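EH1AB1 (Metagenome, PDB 6I8F) probably hydrolyses carboxylic esters, as an alpha/beta-hydrolase-fold enzyme from the metagenome of Lake Arreo. Local coordinates at residues L87-A91 / G92-T96; A235-P238 / E239-L243. All coordinates share one frame; numbering follows the deposited sequence.

Contact 1. Residues L87-A91 / G92-T96; sequences LGEAA and GLLPT
Leu94 reaches back over the bend at Ala91-Leu93 with one branch, CD2, and meets two side chains of the preceding loop. Ala91 CB lies 4.1 Å from Leu94 CD2, and Glu89 CB is 4.2 Å from that same Leu94 CD2. Both are van der Waals distances between carbons. Leu94 CG stands anti to its own carbonyl carbon (chi1 -71°), which brings the isopropyl end nearer the loop although the CA-CB bond does not itself aim there. Glu89 takes part through its root: its CA-CB bond points toward 92-96 and presents CB to the leucine.

No hydrogen bond joins 87-91 to 92-96. Polar bonds lie at the flanks, where Glu89 O accepts from Arg85 NH2 and the hydroxyl Thr96 OG1, also bonded to Gln127 NE2, donates to Leu94 O over 2.7 Å, from above the carbonyl plane. The loop from strand 78-85 thus enters strand 94-100 through a small apolar contact at the surface, whose cohesion is dispersive and carries little directional restraint, while backbone hydrogen bonds to Gly163 and Asp165 tie Leu94, at the start of the strand, to that part of the same chain.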
loop_
_atom_site.group_PDB
_atom_site.type_symbol
_atom_site.label_atom_id
_atom_site.label_comp_id
_atom_site.label_asym_id
_atom_site.label_seq_id
_atom_site.Cartn_x
_atom_site.Cartn_y
_atom_site.Cartn_z
ATOM N N LEU A 87 14.964 -15.132 7.240
ATOM C CA LEU A 87 15.973 -14.895 8.268
ATOM C C LEU A 87 15.304 -14.433 9.560
ATOM O O LEU A 87 14.455 -13.545 9.532
ATOM C CB LEU A 87 16.928 -13.800 7.808
ATOM C CG LEU A 87 18.069 -14.232 6.906
ATOM C CD1 LEU A 87 18.982 -13.040 6.646
ATOM C CD2 LEU A 87 18.847 -15.390 7.517
ATOM N N GLY A 88 15.701 -15.063 10.675
ATOM C CA GLY A 88 15.426 -14.570 12.018
ATOM C C GLY A 88 14.129 -15.095 12.608
ATOM O O GLY A 88 13.908 -14.915 13.805
ATOM N N GLU A 89 13.260 -15.708 11.790
ATOM C CA GLU A 89 11.962 -16.210 12.269
ATOM C C GLU A 89 12.143 -17.643 12.789
ATOM O O GLU A 89 12.630 -18.514 12.060
ATOM C CB GLU A 89 10.895 -16.149 11.171
ATOM C CG GLU A 89 10.458 -14.730 10.831
ATOM C CD GLU A 89 9.829 -13.953 11.982
ATOM O OE1 GLU A 89 8.770 -14.403 12.483
ATOM O OE2 GLU A 89 10.396 -12.896 12.378
ATOM N N ALA A 90 11.728 -17.867 14.043
ATOM C CA ALA A 90 11.882 -19.152 14.737
ATOM C C ALA A 90 10.539 -19.868 14.945
ATOM O O ALA A 90 10.531 -20.994 15.444
ATOM C CB ALA A 90 12.572 -18.934 16.062
ATOM N N ALA A 91 9.415 -19.240 14.582
ATOM C CA ALA A 91 8.097 -19.855 14.808
ATOM C C ALA A 91 7.931 -21.086 13.905
ATOM O O ALA A 91 8.500 -21.154 12.813
ATOM C CB ALA A 91 6.996 -18.852 14.575
ATOM N N GLY A 92 7.126 -22.045 14.364
ATOM C CA GLY A 92 6.881 -23.277 13.633
ATOM C C GLY A 92 6.067 -23.023 12.370
ATOM O O GLY A 92 6.545 -23.222 11.241
ATOM N N LEU A 93 4.831 -22.564 12.569
ATOM C CA LEU A 93 3.891 -22.314 11.484
ATOM C C LEU A 93 3.947 -20.828 11.126
ATOM O O LEU A 93 3.648 -19.980 11.954
ATOM C CB LEU A 93 2.484 -22.726 11.922
ATOM C CG LEU A 93 2.328 -24.183 12.358
ATOM C CD1 LEU A 93 0.904 -24.451 12.834
ATOM C CD2 LEU A 93 2.719 -25.136 11.238
ATOM N N LEU A 94 4.360 -20.522 9.895
ATOM C CA LEU A 94 4.509 -19.139 9.476
ATOM C C LEU A 94 3.360 -18.758 8.560
ATOM O O LEU A 94 2.898 -19.571 7.757
ATOM C CB LEU A 94 5.837 -18.958 8.738
ATOM C CG LEU A 94 7.086 -19.028 9.604
ATOM C CD1 LEU A 94 8.328 -19.019 8.734
ATOM C CD2 LEU A 94 7.117 -17.877 10.603
ATOM N N PRO A 95 2.932 -17.479 8.592
ATOM C CA PRO A 95 2.130 -16.936 7.506
ATOM C C PRO A 95 2.959 -17.206 6.237
ATOM O O PRO A 95 4.188 -17.131 6.271
ATOM C CB PRO A 95 1.945 -15.441 7.809
ATOM C CG PRO A 95 2.560 -15.220 9.190
ATOM C CD PRO A 95 3.335 -16.463 9.573
ATOM N N THR A 96 2.281 -17.565 5.149
ATOM C CA THR A 96 2.937 -18.168 3.996
ATOM C C THR A 96 2.355 -17.572 2.713
ATOM O O THR A 96 1.142 -17.494 2.562
ATOM C CB THR A 96 2.782 -19.697 4.010
ATOM O OG1 THR A 96 3.473 -20.214 5.151
ATOM C CG2 THR A 96 3.319 -20.350 2.756
#

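Contact 2. Residues A235-P238 / E239-L243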
loop_
_atom_site.group_PDB
_atom_site.type_symbol
_atom_site.label_atom_id
_atom_site.label_comp_id
_atom_site.label_asym_id
_atom_site.label_seq_id
_atom_site.Cartn_x
_atom_site.Cartn_y
_atom_site.Cartn_z
ATOM N N ALA A 235 0.850 -20.142 -28.063
ATOM C CA ALA A 235 1.331 -21.317 -27.383
ATOM C C ALA A 235 0.313 -21.735 -26.314
ATOM O O ALA A 235 0.077 -22.929 -26.080
ATOM C CB ALA A 235 2.695 -21.027 -26.798
ATOM N N TYR A 236 -0.312 -20.735 -25.684
ATOM C CA TYR A 236 -1.085 -20.909 -24.441
ATOM C C TYR A 236 -2.571 -21.189 -24.719
ATOM O O TYR A 236 -3.175 -22.051 -24.093
ATOM C CB TYR A 236 -0.903 -19.654 -23.583
ATOM C CG TYR A 236 -1.665 -19.631 -22.282
ATOM C CD1 TYR A 236 -1.573 -20.675 -21.374
ATOM C CD2 TYR A 236 -2.464 -18.545 -21.951
ATOM C CE1 TYR A 236 -2.259 -20.647 -20.172
ATOM C CE2 TYR A 236 -3.155 -18.499 -20.749
ATOM C CZ TYR A 236 -3.046 -19.549 -19.855
ATOM O OH TYR A 236 -3.718 -19.501 -18.670
ATOM N N VAL A 237 -3.165 -20.425 -25.642
ATOM C CA VAL A 237 -4.614 -20.370 -25.764
ATOM C C VAL A 237 -5.062 -21.163 -26.987
ATOM O O VAL A 237 -4.696 -20.822 -28.111
ATOM C CB VAL A 237 -5.121 -18.919 -25.833
ATOM C CG1 VAL A 237 -6.645 -18.874 -25.842
ATOM C CG2 VAL A 237 -4.572 -18.090 -24.684
ATOM N N PRO A 238 -5.874 -22.228 -26.807
ATOM C CA PRO A 238 -6.510 -22.902 -27.936
ATOM C C PRO A 238 -7.414 -21.951 -28.731
ATOM O O PRO A 238 -8.171 -21.163 -28.145
ATOM C CB PRO A 238 -7.351 -24.020 -27.298
ATOM C CG PRO A 238 -6.707 -24.237 -25.940
ATOM C CD PRO A 238 -6.187 -22.876 -25.530
ATOM N N GLU A 239 -7.308 -22.034 -30.060
ATOM C CA GLU A 239 -8.278 -21.417 -30.976
ATOM C C GLU A 239 -9.707 -21.733 -30.508
ATOM O O GLU A 239 -10.001 -22.853 -30.090
ATOM C CB GLU A 239 -8.049 -21.950 -32.389
ATOM C CG GLU A 239 -9.093 -21.498 -33.384
ATOM C CD GLU A 239 -8.808 -21.933 -34.810
ATOM O OE1 GLU A 239 -7.923 -22.787 -35.001
ATOM O OE2 GLU A 239 -9.465 -21.406 -35.723
ATOM N N ASP A 240 -10.587 -20.731 -30.589
ATOM C CA ASP A 240 -12.012 -20.841 -30.225
ATOM C C ASP A 240 -12.210 -20.865 -28.701
ATOM O O ASP A 240 -13.326 -21.162 -28.243
ATOM C CB ASP A 240 -12.706 -22.108 -30.746
ATOM C CG ASP A 240 -12.616 -22.378 -32.237
ATOM O OD1 ASP A 240 -12.749 -21.423 -33.030
ATOM O OD2 ASP A 240 -12.426 -23.557 -32.593
ATOM N N THR A 241 -11.161 -20.604 -27.909
ATOM C CA THR A 241 -11.382 -20.412 -26.483
ATOM C C THR A 241 -12.169 -19.107 -26.347
ATOM O O THR A 241 -11.845 -18.125 -26.995
ATOM C CB THR A 241 -10.078 -20.410 -25.672
ATOM O OG1 THR A 241 -9.373 -21.621 -25.947
ATOM C CG2 THR A 241 -10.314 -20.311 -24.178
ATOM N N ASP A 242 -13.232 -19.127 -25.549
ATOM C CA ASP A 242 -13.955 -17.914 -25.212
ATOM C C ASP A 242 -13.030 -17.036 -24.354
ATOM O O ASP A 242 -12.619 -17.439 -23.269
ATOM C CB ASP A 242 -15.254 -18.229 -24.468
ATOM C CG ASP A 242 -16.149 -17.016 -24.284
ATOM O OD1 ASP A 242 -15.643 -15.870 -24.382
ATOM O OD2 ASP A 242 -17.351 -17.225 -24.054
ATOM N N LEU A 243 -12.736 -15.831 -24.835
ATOM C CA LEU A 243 -11.771 -14.965 -24.188
ATOM C C LEU A 243 -12.396 -14.212 -23.004
ATOM O O LEU A 243 -11.699 -13.472 -22.324
ATOM C CB LEU A 243 -11.198 -14.004 -25.227
ATOM C CG LEU A 243 -10.375 -14.655 -26.334
ATOM C CD1 LEU A 243 -9.754 -13.597 -27.221
ATOM C CD2 LEU A 243 -9.299 -15.568 -25.771
#
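Thr241 grips the carbonyl of Pro238 twice. Its hydroxyl donates from OG1 to Pro238 O over 2.5 Å, and its backbone N donates to the same Pro238 O over 3.1 Å with an N-H...O angle of 147°. The two donors come from the same face of the carbonyl: OG1 is tilted 27° from its plane, whereas the N-H stands farther above it. The backbone bond closes a type II beta turn, Pro238-Glu239-Asp240-Thr241, in which Asp240 takes the positive phi (75°) expected at the third position, so the turn's own acceptor takes a side-chain and a backbone donor. Thr241 OG1 sits beside the backbone N, anti to the carbonyl carbon, and this rotamer lets both donors of one residue converge.

Around these two bonds lies a shell of carbon contacts. The proline ring flanks the hydroxyl, with Pro238 CB and CD each 3.4 Å from Thr241 OG1. Val237 CG1, anti to its own backbone N, packs 3.8 Å from Thr241 CB, the two side chains crossing at a slant. The same Val237 CG1 lies 4.2 Å from Leu243 CD2, so one branch of Val237 bridges the residue that ends the turn and the one two places on.

Farther out, Asp242 OD1 hydrogen-bonds Thr244 OG1, and Leu243 O accepts from Ser249 OG. Thr241 also touches Phe141 and Leu248. Val237 is the first residue to leave helical angles after helix 230-236, whose last residue, the buried Tyr236, stacks on Phe105 and touches Pro144 and Ile145 of helix 143-157. The turn therefore projects at the surface from this packed helix end and starts the loop leading to strand 262-267.

In the fold
Contact 1 and contact 2 come in series along the chain, on opposite sides of its centre, with their own centres 41 Å apart and their nearest atoms about 22 Å apart. They share no secondary-structure element. The 87-96 segment leads from strand 78-85 into strand 94-100, which lies between 127-132 and 169-174 in the mixed sheet; 235-243 leaves helix 230-236 on the way to strand 262-267, also in that sheet. Both are surface connections feeding the same central sheet of the alpha/beta hydrolase fold. Between them in sequence comes Ser175, which with Asp270 and His300 probably forms the catalytic triad, on what looks like a GxSxG nucleophile elbow.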